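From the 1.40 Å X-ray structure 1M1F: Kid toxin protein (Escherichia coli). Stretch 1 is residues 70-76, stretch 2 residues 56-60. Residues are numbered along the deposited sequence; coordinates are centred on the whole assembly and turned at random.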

ATOM      1  N   GLY A  70       6.809   0.798 -19.477  1.00  9.87           N
ATOM      2  CA  GLY A  70       6.368   1.877 -18.619  1.00  9.35           C
ATOM      3  C   GLY A  70       7.217   2.073 -17.393  1.00  8.71           C
ATOM      4  O   GLY A  70       8.424   1.820 -17.401  1.00  8.80           O
ATOM      5  N   VAL A  71       6.573   2.563 -16.340  1.00  8.22           N
ATOM      6  CA  VAL A  71       7.256   2.843 -15.088  1.00  8.01           C
ATOM      7  C   VAL A  71       6.460   2.272 -13.936  1.00  7.36           C
ATOM      8  O   VAL A  71       5.222   2.191 -13.987  1.00  7.56           O
ATOM      9  CB  VAL A  71       7.450   4.369 -14.859  1.00  8.49           C
ATOM     10  CG1 VAL A  71       8.316   4.976 -15.957  1.00  9.54           C
ATOM     11  CG2 VAL A  71       6.120   5.104 -14.782  1.00 10.01           C
ATOM     12  N   VAL A  72       7.177   1.880 -12.897  1.00  6.70           N
ATOM     13  CA  VAL A  72       6.556   1.400 -11.680  1.00  6.45           C
ATOM     14  C   VAL A  72       6.313   2.596 -10.767  1.00  6.70           C
ATOM     15  O   VAL A  72       7.242   3.342 -10.452  1.00  7.47           O
ATOM     16  CB  VAL A  72       7.467   0.399 -10.944  1.00  6.39           C
ATOM     17  CG1 VAL A  72       6.773  -0.127  -9.684  1.00  6.80           C
ATOM     18  CG2 VAL A  72       7.891  -0.735 -11.864  1.00  7.39           C
ATOM     19  N   ARG A  73       5.065   2.775 -10.342  1.00  6.88           N
ATOM     20  CA  ARG A  73       4.699   3.895  -9.481  1.00  7.59           C
ATOM     21  C   ARG A  73       4.814   3.467  -8.026  1.00  7.16           C
ATOM     22  O   ARG A  73       3.846   2.986  -7.416  1.00  7.46           O
ATOM     23  CB  ARG A  73       3.294   4.384  -9.828  1.00  8.47           C
ATOM     24  CG  ARG A  73       3.223   5.060 -11.192  1.00 12.30           C
ATOM     25  CD  ARG A  73       3.928   6.411 -11.244  1.00 15.76           C
ATOM     26  NE  ARG A  73       3.559   7.269 -10.112  1.00 18.42           N
ATOM     27  CZ  ARG A  73       2.777   8.344 -10.193  1.00 20.84           C
ATOM     28  NH1 ARG A  73       2.278   8.732 -11.360  1.00 22.24           N
ATOM     29  NH2 ARG A  73       2.503   9.051  -9.099  1.00 21.92           N
ATOM     30  N   CYS A  74       6.008   3.646  -7.470  1.00  6.97           N
ATOM     31  CA  CYS A  74       6.320   3.154  -6.136  1.00  7.74           C
ATOM     32  C   CYS A  74       5.612   3.926  -5.042  1.00  7.66           C
ATOM     33  O   CYS A  74       5.575   3.486  -3.894  1.00  9.67           O
ATOM     34  CB  CYS A  74       7.829   3.178  -5.894  1.00  7.83           C
ATOM     35  SG  CYS A  74       8.802   2.217  -7.068  1.00  9.95           S
ATOM     36  N   ASP A  75       5.062   5.078  -5.400  1.00  7.25           N
ATOM     37  CA  ASP A  75       4.304   5.897  -4.462  1.00  8.01           C
ATOM     38  C   ASP A  75       2.860   5.433  -4.269  1.00  7.90           C
ATOM     39  O   ASP A  75       2.155   6.021  -3.456  1.00  8.30           O
ATOM     40  CB  ASP A  75       4.327   7.378  -4.859  1.00  8.82           C
ATOM     41  CG  ASP A  75       3.953   7.632  -6.308  1.00 10.11           C
ATOM     42  OD1 ASP A  75       4.004   6.718  -7.154  1.00 12.01           O
ATOM     43  OD2 ASP A  75       3.623   8.775  -6.700  1.00 12.68           O
ATOM     44  N   GLN A  76       2.414   4.389  -4.971  1.00  7.52           N
ATOM     45  CA  GLN A  76       1.017   3.970  -4.842  1.00  7.62           C
ATOM     46  C   GLN A  76       0.843   2.499  -4.482  1.00  6.55           C
ATOM     47  O   GLN A  76       0.134   1.759  -5.171  1.00  6.56           O
ATOM     48  CB  GLN A  76       0.214   4.292  -6.117  1.00  8.45           C
ATOM     49  CG  GLN A  76       0.087   5.799  -6.419  1.00 11.10           C
ATOM     50  CD  GLN A  76      -1.146   6.210  -7.286  1.00 14.12           C
ATOM     51  OE1 GLN A  76      -0.994   7.015  -8.212  1.00 16.66           O
ATOM     52  NE2 GLN A  76      -2.353   5.724  -6.940  1.00 14.59           N
TER
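Stretch 2 56-60: GFAVS

The pairing of residues 56-60 with residues 70-76 in the Kid toxin is a short antiparallel β-ladder, held by main-chain hydrogen bonds and extended beyond its last bridge by a phenylalanine lying against a turn. Strand 58-60 runs beside strand 71-73 with an angle of 155° between their N-to-C directions, the axes approaching to 4.3 Å. The register is simple: Ser60 faces Val71, Val59 faces Val72 and Ala58 faces Arg73, with CA-CA distances of 4.3, 5.0 and 4.9 Å.

As in any antiparallel sheet, hydrogen-bonded and non-hydrogen-bonded pairs alternate. Val72 and Val59 form the hydrogen-bonded pair, each giving its amide to the other's carbonyl: Val72 N lies 2.8 Å from Val59 O, and Val59 N 3.0 Å from Val72 O, both nearly linear. The flanking pairs lack such bonds, but CA-H...O contacts fill in, from Val71 CA to Val59 O and from Ala58 CA to Val72 O, each 3.3 Å.

Side chains alternate with the backbone. Val72 and Val59, both in the t rotamer, share one face, their CB atoms 4.4 Å apart. The other face carries Val71, Ser60, Arg73 and Ala58; there Val71 CG2 comes within 4.2 Å of Ala58 CB.

Past the ladder, both chains leave the extended conformation, yet a third hydrogen bond joins Cys74 N to Phe57 O at 3.0 Å. Cys74 also reaches back to the strand, its SG 3.8 Å from Val59 CG2. Here stretch 1 folds into a type I turn from Arg73 to Gln76, which brings Asp75 CB to 3.6 Å from Phe57 CG. The Asp75 carboxylate is engaged within its own stretch, in a salt bridge from Arg73 NH2 to Asp75 OD2 at 2.7 Å.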

ATOM      1  N   GLY A  56      12.274  10.165  -9.188  1.00  9.16           N
ATOM      2  CA  GLY A  56      11.475  10.147  -7.979  1.00  9.41           C
ATOM      3  C   GLY A  56      10.923   8.759  -7.726  1.00  8.87           C
ATOM      4  O   GLY A  56      11.656   7.784  -7.790  1.00  9.75           O
ATOM      5  N   PHE A  57       9.625   8.658  -7.456  1.00  7.96           N
ATOM      6  CA  PHE A  57       8.996   7.357  -7.166  1.00  7.71           C
ATOM      7  C   PHE A  57       8.736   6.496  -8.397  1.00  7.72           C
ATOM      8  O   PHE A  57       8.319   5.346  -8.268  1.00  8.42           O
ATOM      9  CB  PHE A  57       7.696   7.556  -6.385  1.00  7.74           C
ATOM     10  CG  PHE A  57       7.913   8.018  -4.969  1.00  7.49           C
ATOM     11  CD1 PHE A  57       8.451   7.174  -4.017  1.00  8.79           C
ATOM     12  CD2 PHE A  57       7.573   9.299  -4.593  1.00  7.74           C
ATOM     13  CE1 PHE A  57       8.640   7.601  -2.725  1.00  9.49           C
ATOM     14  CE2 PHE A  57       7.768   9.727  -3.299  1.00  8.83           C
ATOM     15  CZ  PHE A  57       8.298   8.879  -2.372  1.00  9.40           C
ATOM     16  N   ALA A  58       8.985   7.029  -9.584  1.00  7.85           N
ATOM     17  CA  ALA A  58       8.745   6.296 -10.821  1.00  8.42           C
ATOM     18  C   ALA A  58      10.009   5.587 -11.296  1.00  8.49           C
ATOM     19  O   ALA A  58      10.999   6.229 -11.638  1.00 10.60           O
ATOM     20  CB  ALA A  58       8.231   7.239 -11.882  1.00  8.98           C
ATOM     21  N   VAL A  59       9.984   4.260 -11.301  1.00  7.60           N
ATOM     22  CA  VAL A  59      11.124   3.456 -11.711  1.00  7.97           C
ATOM     23  C   VAL A  59      10.876   2.871 -13.082  1.00  7.84           C
ATOM     24  O   VAL A  59       9.911   2.146 -13.293  1.00  8.05           O
ATOM     25  CB  VAL A  59      11.373   2.325 -10.700  1.00  8.38           C
ATOM     26  CG1 VAL A  59      12.460   1.399 -11.201  1.00  9.05           C
ATOM     27  CG2 VAL A  59      11.733   2.907  -9.341  1.00  8.73           C
ATOM     28  N   SER A  60      11.755   3.193 -14.016  1.00  7.86           N
ATOM     29  CA  SER A  60      11.588   2.767 -15.390  1.00  8.44           C
ATOM     30  C   SER A  60      11.834   1.273 -15.596  1.00  8.80           C
ATOM     31  O   SER A  60      12.744   0.691 -14.999  1.00  9.21           O
ATOM     32  CB  SER A  60      12.530   3.571 -16.292  1.00  8.97           C
ATOM     33  OG  SER A  60      12.427   3.116 -17.627  1.00 10.92           O
TER